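Local coordinates for flagellar protein FliT (Bordetella bronchiseptica, PDB 3H3M) that probably acts as a flagellar export chaperone of the FliT family, keeping partner proteins of the flagellum competent for secretion and assembly, at residues Y24-I27 against A28-T31; W43-V46 against L47-Q51. All blocks are in the same frame, centred on the assembly; numbering follows the deposited sequence.

Contact 1: residues Y24-I27 against A28-T31; sequences YQDI and ANLT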
loop_
_atom_site.group_PDB
_atom_site.type_symbol
_atom_site.label_atom_id
_atom_site.label_comp_id
_atom_site.label_asym_id
_atom_site.label_seq_id
_atom_site.Cartn_x
_atom_site.Cartn_y
_atom_site.Cartn_z
ATOM N N TYR A 24 3.598 7.464 -10.858
ATOM C CA TYR A 24 3.123 7.661 -9.516
ATOM C C TYR A 24 1.681 8.167 -9.531
ATOM O O TYR A 24 0.863 7.790 -8.701
ATOM C CB TYR A 24 3.996 8.639 -8.745
ATOM C CG TYR A 24 5.291 8.050 -8.218
ATOM C CD1 TYR A 24 6.513 8.499 -8.686
ATOM C CD2 TYR A 24 5.295 7.050 -7.250
ATOM C CE1 TYR A 24 7.701 7.965 -8.216
ATOM C CE2 TYR A 24 6.488 6.509 -6.777
ATOM C CZ TYR A 24 7.689 6.979 -7.259
ATOM O OH TYR A 24 8.898 6.480 -6.817
ATOM N N GLN A 25 1.380 9.044 -10.477
ATOM C CA GLN A 25 0.031 9.586 -10.597
ATOM C C GLN A 25 -0.943 8.445 -10.881
ATOM O O GLN A 25 -1.944 8.306 -10.207
ATOM C CB GLN A 25 -0.004 10.658 -11.694
ATOM C CG GLN A 25 -1.366 11.254 -11.916
ATOM C CD GLN A 25 -1.790 12.104 -10.770
ATOM O OE1 GLN A 25 -1.234 13.185 -10.575
ATOM N NE2 GLN A 25 -2.785 11.643 -9.997
ATOM N N ASP A 26 -0.609 7.608 -11.856
ATOM C CA ASP A 26 -1.455 6.483 -12.236
ATOM C C ASP A 26 -1.703 5.520 -11.117
ATOM O O ASP A 26 -2.789 4.949 -11.055
ATOM C CB ASP A 26 -0.872 5.720 -13.438
ATOM C CG ASP A 26 -0.840 6.559 -14.704
ATOM O OD1 ASP A 26 -1.820 7.291 -14.968
ATOM O OD2 ASP A 26 0.177 6.519 -15.425
ATOM N N ILE A 27 -0.691 5.291 -10.276
ATOM C CA ILE A 27 -0.823 4.405 -9.098
ATOM C C ILE A 27 -1.700 5.036 -8.017
ATOM O O ILE A 27 -2.514 4.344 -7.379
ATOM C CB ILE A 27 0.560 3.991 -8.453
ATOM C CG1 ILE A 27 1.377 3.090 -9.402
ATOM C CG2 ILE A 27 0.334 3.264 -7.083
ATOM C CD1 ILE A 27 2.844 2.919 -9.030
ATOM N N ALA A 28 -1.530 6.333 -7.811
ATOM C CA ALA A 28 -2.423 7.072 -6.974
ATOM C C ALA A 28 -3.848 6.971 -7.529
ATOM O O ALA A 28 -4.794 6.730 -6.791
ATOM C CB ALA A 28 -1.964 8.528 -6.846
ATOM N N ASN A 29 -4.027 7.094 -8.838
ATOM C CA ASN A 29 -5.406 7.074 -9.358
ATOM C C ASN A 29 -6.008 5.697 -9.155
ATOM O O ASN A 29 -7.157 5.560 -8.694
ATOM C CB ASN A 29 -5.482 7.537 -10.834
ATOM C CG ASN A 29 -5.094 9.024 -11.001
ATOM O OD1 ASN A 29 -5.214 9.823 -10.048
ATOM N ND2 ASN A 29 -4.617 9.393 -12.210
ATOM N N LEU A 30 -5.197 4.687 -9.446
ATOM C CA LEU A 30 -5.607 3.316 -9.300
ATOM C C LEU A 30 -5.939 2.971 -7.854
ATOM O O LEU A 30 -6.946 2.357 -7.595
ATOM C CB LEU A 30 -4.521 2.394 -9.813
ATOM C CG LEU A 30 -4.914 0.937 -9.708
ATOM C CD1 LEU A 30 -6.194 0.610 -10.456
ATOM C CD2 LEU A 30 -3.764 0.105 -10.194
ATOM N N THR A 31 -5.099 3.408 -6.917
ATOM C CA THR A 31 -5.327 3.141 -5.488
ATOM C C THR A 31 -6.581 3.852 -4.977
ATOM O O THR A 31 -7.235 3.354 -4.063
ATOM C CB THR A 31 -4.076 3.466 -4.624
ATOM O OG1 THR A 31 -3.695 4.831 -4.825
ATOM C CG2 THR A 31 -2.932 2.561 -4.995
#
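Two turns of the amphipathic helix 20-39 make up this local i to i+4 contact, in which Gln-25 reaches Asn-29 on the outer side and Ile-27 meets Thr-31 on the inner one. The amide of Gln-25 lies beside that of Asn-29, the two planes 26° apart, and NE2 of Gln-25 donates to OD1 of Asn-29 over 3.0 Å. This bond is bent (137° at the hydrogen), and the donor stands above the carbonyl plane of Asn-29 rather than on a lone pair. In Gln-25 an extended first torsion (chi1 179°) followed by a bend at chi2 carries the amide forward to the next turn, beside Asn-29. The carbonyl O of Gln-25 receives the backbone N of Asn-29 at 2.8 Å, so the same pair of residues is joined through main chain and side chain alike.

On the buried side, Thr-31 packs its methyl CG2 at 3.9 Å from CG2 of Ile-27. OG1 of Thr-31 lies 2.9 Å from both Ile-27 O and Ala-28 O. Asn-87 of helix 72-105 also hydrogen-bonds this OG1 through its ND2, tying the polar group to the neighbouring helix. Ile-27 O further accepts the backbone N of Thr-31 at 2.8 Å.

Tyr-24 projects away from the following turn, packs among Leu-60, Leu-80 and Leu-81 of its own chain and on Leu-81 of the second subunit, and hydrogen-bonds Glu-64 through OH, while Ile-27 touches Leu-56. Polar side chains outward and Tyr, Ile, Leu and Thr inward are typical of a helix in an antiparallel helical bundle.

Contact 2: residues W43-V46 against L47-Q51; sequences WDLV and LNHGQ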
loop_
_atom_site.group_PDB
_atom_site.type_symbol
_atom_site.label_atom_id
_atom_site.label_comp_id
_atom_site.label_asym_id
_atom_site.label_seq_id
_atom_site.Cartn_x
_atom_site.Cartn_y
_atom_site.Cartn_z
ATOM N N TRP A 43 -14.954 -6.558 -2.986
ATOM C CA TRP A 43 -13.643 -7.122 -2.739
ATOM C C TRP A 43 -13.031 -7.619 -4.025
ATOM O O TRP A 43 -11.874 -7.373 -4.265
ATOM C CB TRP A 43 -13.752 -8.195 -1.660
ATOM C CG TRP A 43 -14.554 -7.665 -0.493
ATOM C CD1 TRP A 43 -15.715 -8.166 0.011
ATOM C CD2 TRP A 43 -14.268 -6.484 0.273
ATOM N NE1 TRP A 43 -16.148 -7.395 1.058
ATOM C CE2 TRP A 43 -15.282 -6.354 1.234
ATOM C CE3 TRP A 43 -13.254 -5.543 0.234
ATOM C CZ2 TRP A 43 -15.303 -5.345 2.162
ATOM C CZ3 TRP A 43 -13.300 -4.507 1.125
ATOM C CH2 TRP A 43 -14.322 -4.422 2.091
ATOM N N ASP A 44 -13.844 -8.179 -4.896
ATOM C CA ASP A 44 -13.368 -8.776 -6.157
ATOM C C ASP A 44 -12.906 -7.739 -7.182
ATOM O O ASP A 44 -11.980 -8.002 -7.955
ATOM C CB ASP A 44 -14.443 -9.699 -6.777
ATOM C CG ASP A 44 -14.429 -11.095 -6.170
ATOM O OD1 ASP A 44 -13.341 -11.514 -5.665
ATOM O OD2 ASP A 44 -15.478 -11.776 -6.173
ATOM N N LEU A 45 -13.513 -6.569 -7.149
ATOM C CA LEU A 45 -13.062 -5.457 -7.933
ATOM C C LEU A 45 -11.744 -4.966 -7.384
ATOM O O LEU A 45 -10.763 -4.781 -8.140
ATOM C CB LEU A 45 -14.127 -4.326 -7.957
ATOM C CG LEU A 45 -13.776 -3.064 -8.726
ATOM C CD1 LEU A 45 -13.171 -3.352 -10.133
ATOM C CD2 LEU A 45 -15.018 -2.187 -8.772
ATOM N N VAL A 46 -11.664 -4.812 -6.067
ATOM C CA VAL A 46 -10.414 -4.338 -5.461
ATOM C C VAL A 46 -9.286 -5.231 -5.950
ATOM O O VAL A 46 -8.251 -4.726 -6.400
ATOM C CB VAL A 46 -10.463 -4.359 -3.924
ATOM C CG1 VAL A 46 -9.093 -4.133 -3.361
ATOM C CG2 VAL A 46 -11.467 -3.327 -3.407
ATOM N N LEU A 47 -9.496 -6.556 -5.877
ATOM C CA LEU A 47 -8.506 -7.529 -6.355
ATOM C C LEU A 47 -8.234 -7.395 -7.847
ATOM O O LEU A 47 -7.122 -7.556 -8.297
ATOM C CB LEU A 47 -9.005 -8.953 -6.136
ATOM C CG LEU A 47 -8.555 -9.684 -4.877
ATOM C CD1 LEU A 47 -9.095 -11.119 -4.961
ATOM C CD2 LEU A 47 -7.032 -9.620 -4.652
ATOM N N ASN A 48 -9.290 -7.148 -8.623
ATOM C CA ASN A 48 -9.101 -7.012 -10.043
ATOM C C ASN A 48 -8.230 -5.796 -10.370
ATOM O O ASN A 48 -7.411 -5.856 -11.269
ATOM C CB ASN A 48 -10.418 -6.929 -10.769
ATOM C CG ASN A 48 -10.225 -6.597 -12.204
ATOM O OD1 ASN A 48 -9.852 -7.444 -13.003
ATOM N ND2 ASN A 48 -10.427 -5.336 -12.543
ATOM N N HIS A 49 -8.395 -4.713 -9.599
ATOM C CA HIS A 49 -7.534 -3.504 -9.730
ATOM C C HIS A 49 -6.060 -3.795 -9.415
ATOM O O HIS A 49 -5.169 -3.137 -9.926
ATOM C CB HIS A 49 -7.989 -2.418 -8.783
ATOM C CG HIS A 49 -9.226 -1.722 -9.199
ATOM N ND1 HIS A 49 -9.413 -1.245 -10.473
ATOM C CD2 HIS A 49 -10.304 -1.325 -8.486
ATOM C CE1 HIS A 49 -10.577 -0.618 -10.539
ATOM N NE2 HIS A 49 -11.147 -0.663 -9.350
ATOM N N GLY A 50 -5.806 -4.772 -8.554
ATOM C CA GLY A 50 -4.450 -5.210 -8.272
ATOM C C GLY A 50 -3.689 -5.701 -9.487
ATOM O O GLY A 50 -2.446 -5.724 -9.489
ATOM N N GLN A 51 -4.397 -6.112 -10.538
ATOM C CA GLN A 51 -3.681 -6.592 -11.733
ATOM C C GLN A 51 -2.947 -5.451 -12.429
ATOM O O GLN A 51 -1.750 -5.537 -12.731
ATOM C CB GLN A 51 -4.620 -7.315 -12.682
ATOM C CG GLN A 51 -4.939 -8.757 -12.196
#
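Leu-45 lays its methyl CD1 over one face of the His-49 imidazole, an i to i+4 CH-pi contact within the first turns of helix 43-63. CD1 of Leu-45 sits 3.8 Å from the centroid of the His-49 ring, 26° off the ring normal, and is displaced toward the rim. There it comes closest to NE2 of His-49, at 3.5 Å, while CG of Leu-45 approaches the same nitrogen at 3.6 Å. The isobutyl group therefore covers the NE2 side of the ring rather than its middle. A chi1 near 180° together with a chi2 of 46° turns CD1 of Leu-45 forward over the imidazole. His-49 also touches Leu-30 and Met-34 of helix 20-39, and Leu-45 touches Ala-37, so the pair belongs to the seam between these two helices.

Backbone bonds hold the turns in place: the backbone N of Leu-47 donates to Trp-43 O at 3.0 Å, and that of His-49 to Leu-45 O at 2.8 Å. The next such bond, from Gly-50 N to Val-46 O, is longer at 3.3 Å and bent to 139°. At the start of the helix, Asn-42 OD1 accepts a hydrogen bond from Leu-45 N, as an N-capping side chain does.

Side chains of residues 43-47 also pack on the second subunit. Trp-43 meets Leu-99, Asp-44 meets Ala-100, Val-46 meets Leu-96 and Leu-47 meets Asp-93, all four partners in the neighbouring subunit, and Trp-43 also touches Ala-95 and Gln-98 of its own chain. Back on the helix, the branch point CG of Leu-47 lies 4.1 Å from Trp-43 O.

How the contacts relate
Contact 1 comes first along the chain, on helix 20-39, and contact 2 follows on helix 43-63, the next helix after a short connection. Their centres are about 14 Å apart, yet the two meet directly where CD2 of Leu-30 packs 3.5 Å from His-49 O. Contact 1 is the more deeply placed, about 6 Å from the centre of the chain against about 11 Å for contact 2. Helix 72-105 touches side chains of both, completing a three-helix bundle. The second subunit reaches four residues of contact 2 but only Tyr-24 of contact 1, so contact 2 contributes more residues to the dimer interface.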